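Phenylalanine--tRNA ligase beta subunit (Pyrococcus horikoshii, PDB 2CXI) is the beta subunit of an alpha2-beta2 synthetase that uses ATP to attach phenylalanine to tRNA(Phe), here as an N-terminal fragment that includes the B3/4 domain. Local coordinates at residues Leu202-Ser205 with Glu206-Leu210; Ile216-Glu219 with Phe220-Arg223. All coordinates share one frame; numbering follows the deposited sequence.

Overall arrangement
Both contacts lie in the B3/4 domain and are local, each formed within one continuous run of chain. Coming from the N terminus, strand 199-204 reaches its end and interaction 1 closes the tight turn that sends the chain back as strand 209-212. After a short connection, strand 216-217 pairs antiparallel with 209-212, and interaction 2 shapes the bend that leaves this strand for the loop leading to strand 231-237. The two contacts are in series, neither enclosing nor crossing the other, with centres about 10 Å apart. They meet where L210 O lies 2.9 Å from S218 N, a probable hydrogen bond, and where T221 packs against V209.

Interaction 1 (Leu202-Ser205 with Glu206-Leu210); sequences LIDS and EGNVL
D204 and N208 face each other across the mouth of a tight turn, and OD1 of the D204 carboxylate gathers three N-H groups: the backbone N of N208 at 3.0 Å, the backbone N of E206 at 3.1 Å, and ND2 of the N208 side chain at 3.2 Å. The two backbone donors approach from above the carboxylate plane, whereas ND2 comes in on the syn lone pair of OD1, the side facing OD2; the amide and carboxylate planes stand 81° apart. D204 can reach inward because its CG sits between the backbone N and the carbonyl carbon (chi1 77°). The bond from E206 N makes an Asx turn.

The backbone repeats this closure. D204 O receives G207 N at 3.0 Å, completing a type I turn over D204-G207, and D204 N donates to N208 O at 2.8 Å. Together with the positive phi of G207 (85°), where a side chain would jam against the preceding carbonyl oxygen, these bonds identify a 3:5 hairpin with a type I turn and G1 bulge. Beyond it, I203 and V209 form a non-hydrogen-bonded antiparallel pair. Their side chains share a sheet face, I203 CD1 lying 3.8 Å from V209 CG2, while L202 and L210 meet through their CD2 methyls at 3.8 Å.

Further out, D204 OD2 accepts the backbone N of K151, S205 OG bonds to P153 O, and E206 forms a salt bridge with K151. Strand 199-204 is flanked by strand 154-159, through backbone hydrogen bonding of I203 with Y155 and packing of L202 on I154, as well as by 209-212, with L202 and L210 both touching F145 of strand 140-146, while E206 at the turn packs against S9 of the second subunit.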
loop_
_atom_site.group_PDB
_atom_site.type_symbol
_atom_site.label_atom_id
_atom_site.label_comp_id
_atom_site.label_asym_id
_atom_site.label_seq_id
_atom_site.Cartn_x
_atom_site.Cartn_y
_atom_site.Cartn_z
ATOM N N LEU A 202 9.546 19.424 -5.313
ATOM C CA LEU A 202 9.090 18.678 -4.130
ATOM C C LEU A 202 7.565 18.505 -4.240
ATOM O O LEU A 202 6.845 19.485 -4.240
ATOM C CB LEU A 202 9.434 19.477 -2.861
ATOM C CG LEU A 202 9.237 18.778 -1.503
ATOM C CD1 LEU A 202 10.034 17.392 -1.360
ATOM C CD2 LEU A 202 9.517 19.779 -0.344
ATOM N N ILE A 203 7.099 17.267 -4.350
ATOM C CA ILE A 203 5.722 16.986 -4.771
ATOM C C ILE A 203 5.143 15.833 -3.959
ATOM O O ILE A 203 5.895 14.899 -3.552
ATOM C CB ILE A 203 5.682 16.717 -6.326
ATOM C CG1 ILE A 203 4.234 16.527 -6.814
ATOM C CG2 ILE A 203 6.424 15.494 -6.722
ATOM C CD1 ILE A 203 4.073 16.753 -8.343
ATOM N N ASP A 204 3.849 15.884 -3.659
ATOM C CA ASP A 204 3.318 14.840 -2.818
ATOM C C ASP A 204 2.689 13.744 -3.691
ATOM O O ASP A 204 2.764 13.801 -4.935
ATOM C CB ASP A 204 2.400 15.351 -1.691
ATOM C CG ASP A 204 0.978 15.740 -2.169
ATOM O OD1 ASP A 204 0.633 15.563 -3.359
ATOM O OD2 ASP A 204 0.144 16.235 -1.377
ATOM N N SER A 205 2.120 12.747 -3.024
ATOM C CA SER A 205 1.644 11.521 -3.718
ATOM C C SER A 205 0.429 11.677 -4.600
ATOM O O SER A 205 0.134 10.794 -5.415
ATOM C CB SER A 205 1.388 10.447 -2.698
ATOM O OG SER A 205 2.663 9.947 -2.424
ATOM N N GLU A 206 -0.269 12.790 -4.454
ATOM C CA GLU A 206 -1.316 13.134 -5.396
ATOM C C GLU A 206 -0.935 14.209 -6.400
ATOM O O GLU A 206 -1.806 14.801 -7.034
ATOM C CB GLU A 206 -2.537 13.579 -4.626
ATOM C CG GLU A 206 -3.470 12.426 -4.280
ATOM C CD GLU A 206 -4.617 12.898 -3.434
ATOM O OE1 GLU A 206 -5.220 13.922 -3.817
ATOM O OE2 GLU A 206 -4.882 12.278 -2.376
ATOM N N GLY A 207 0.353 14.493 -6.540
ATOM C CA GLY A 207 0.768 15.452 -7.567
ATOM C C GLY A 207 0.712 16.904 -7.137
ATOM O O GLY A 207 0.909 17.785 -7.954
ATOM N N ASN A 208 0.456 17.170 -5.863
ATOM C CA ASN A 208 0.484 18.560 -5.381
ATOM C C ASN A 208 1.904 18.987 -5.074
ATOM O O ASN A 208 2.607 18.358 -4.271
ATOM C CB ASN A 208 -0.407 18.742 -4.149
ATOM C CG ASN A 208 -1.808 18.253 -4.409
ATOM O OD1 ASN A 208 -2.564 18.872 -5.162
ATOM N ND2 ASN A 208 -2.126 17.095 -3.869
ATOM N N VAL A 209 2.301 20.068 -5.726
ATOM C CA VAL A 209 3.671 20.579 -5.605
ATOM C C VAL A 209 3.765 21.443 -4.371
ATOM O O VAL A 209 3.098 22.510 -4.261
ATOM C CB VAL A 209 4.084 21.396 -6.860
ATOM C CG1 VAL A 209 5.474 22.049 -6.665
ATOM C CG2 VAL A 209 4.049 20.527 -8.108
ATOM N N LEU A 210 4.611 20.978 -3.456
ATOM C CA LEU A 210 5.023 21.741 -2.286
ATOM C C LEU A 210 5.873 22.954 -2.645
ATOM O O LEU A 210 5.589 24.057 -2.175
ATOM C CB LEU A 210 5.795 20.828 -1.308
ATOM C CG LEU A 210 4.959 19.970 -0.371
ATOM C CD1 LEU A 210 4.310 18.805 -1.185
ATOM C CD2 LEU A 210 5.903 19.435 0.727
#

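Interaction 2 (Ile216-Glu219 with Phe220-Arg223)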
loop_
_atom_site.group_PDB
_atom_site.type_symbol
_atom_site.label_atom_id
_atom_site.label_comp_id
_atom_site.label_asym_id
_atom_site.label_seq_id
_atom_site.Cartn_x
_atom_site.Cartn_y
_atom_site.Cartn_z
ATOM N N ILE A 216 11.107 28.698 -4.761
ATOM C CA ILE A 216 9.870 29.211 -4.161
ATOM C C ILE A 216 8.956 28.050 -3.774
ATOM O O ILE A 216 8.946 27.008 -4.446
ATOM C CB ILE A 216 9.124 30.149 -5.191
ATOM C CG1 ILE A 216 8.002 30.978 -4.527
ATOM C CG2 ILE A 216 8.683 29.378 -6.468
ATOM C CD1 ILE A 216 8.565 32.016 -3.556
ATOM N N ASN A 217 8.177 28.273 -2.720
ATOM C CA ASN A 217 7.112 27.383 -2.315
ATOM C C ASN A 217 5.811 27.630 -3.099
ATOM O O ASN A 217 5.653 28.662 -3.797
ATOM C CB ASN A 217 6.880 27.450 -0.772
ATOM C CG ASN A 217 6.632 28.871 -0.252
ATOM O OD1 ASN A 217 7.140 29.866 -0.806
ATOM N ND2 ASN A 217 5.895 28.970 0.851
ATOM N N SER A 218 4.865 26.709 -2.972
ATOM C CA SER A 218 3.608 26.889 -3.660
ATOM C C SER A 218 2.634 27.811 -2.898
ATOM O O SER A 218 2.708 27.980 -1.657
ATOM C CB SER A 218 2.964 25.549 -3.919
ATOM O OG SER A 218 2.427 25.089 -2.716
ATOM N N GLU A 219 1.726 28.413 -3.660
ATOM C CA GLU A 219 0.635 29.227 -3.096
ATOM C C GLU A 219 -0.402 28.384 -2.301
ATOM O O GLU A 219 -0.909 28.817 -1.257
ATOM C CB GLU A 219 -0.068 29.993 -4.239
ATOM C CG GLU A 219 -1.277 30.809 -3.782
ATOM C CD GLU A 219 -0.931 32.014 -2.903
ATOM O OE1 GLU A 219 0.238 32.392 -2.687
ATOM O OE2 GLU A 219 -1.875 32.623 -2.405
ATOM N N PHE A 220 -0.710 27.193 -2.789
ATOM C CA PHE A 220 -1.848 26.441 -2.254
ATOM C C PHE A 220 -1.545 25.141 -1.534
ATOM O O PHE A 220 -2.414 24.615 -0.820
ATOM C CB PHE A 220 -2.801 26.106 -3.387
ATOM C CG PHE A 220 -3.387 27.327 -4.057
ATOM C CD1 PHE A 220 -4.368 28.079 -3.418
ATOM C CD2 PHE A 220 -2.941 27.724 -5.334
ATOM C CE1 PHE A 220 -4.916 29.228 -4.038
ATOM C CE2 PHE A 220 -3.483 28.869 -5.963
ATOM C CZ PHE A 220 -4.475 29.606 -5.311
ATOM N N THR A 221 -0.339 24.618 -1.720
ATOM C CA THR A 221 -0.019 23.316 -1.118
ATOM C C THR A 221 0.844 23.422 0.127
ATOM O O THR A 221 2.003 23.882 0.043
ATOM C CB THR A 221 0.674 22.421 -2.156
ATOM O OG1 THR A 221 -0.227 22.214 -3.241
ATOM C CG2 THR A 221 0.879 20.979 -1.583
ATOM N N GLY A 222 0.293 22.946 1.250
ATOM C CA GLY A 222 1.014 22.844 2.520
ATOM C C GLY A 222 1.384 24.153 3.193
ATOM O O GLY A 222 2.399 24.228 3.917
ATOM N N ARG A 223 0.576 25.199 2.993
ATOM C CA ARG A 223 0.869 26.498 3.641
ATOM C C ARG A 223 0.845 26.455 5.163
ATOM O O ARG A 223 -0.060 25.877 5.769
ATOM C CB ARG A 223 -0.084 27.577 3.111
ATOM C CG ARG A 223 0.139 27.823 1.629
ATOM C CD ARG A 223 1.360 28.688 1.314
ATOM N NE ARG A 223 1.355 29.995 1.986
ATOM C CZ ARG A 223 0.636 31.040 1.594
ATOM N NH1 ARG A 223 -0.165 30.956 0.547
ATOM N NH2 ARG A 223 0.727 32.184 2.259
HETATM O O HOH W 1 3.571 26.012 0.299
#
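E219 lies against both F220 and R223, and its side chain can be followed outward atom by atom. CB rests 3.8 Å from CD2 of the F220 ring. CG then sits over the ring face, 3.6 Å from the centroid and 11° off the ring normal, a clear CH-pi contact. A bend at chi2 (69°) turns the carboxylate away from the ring, nearly perpendicular to it. OE1 ends 3.6 Å from R223 NH1, well outside the guanidinium plane, so this salt bridge is one of charge alone; OE1 takes its hydrogen bond from the backbone N of G169, and OE2 pairs with K171.

The contact forms the bend at which strand 216-217 gives way to the loop before strand 231-237, on the surface of the B3/4 domain, the amino acid-editing part of the beta subunit. S218 OG receives T221 N at 3.0 Å across this bend. A water joins its two limbs, donating to S218 O at 2.9 Å and to T221 O at 2.7 Å.

R223 folds back at chi2 and chi3, which brings CD to 3.3 Å from S218 O. Its NH1 donates to E219 O at 2.9 Å with an N-H...O angle of 158°, the oxygen in the guanidinium plane and the donor on a carbonyl lone pair. A leucine in its place would probably leave E219 O without this donor and the E219 carboxylate without one of its positive neighbours, K171 remaining. The R223 side chain also touches L168, and the backbone O of R223 accepts from K149 NZ.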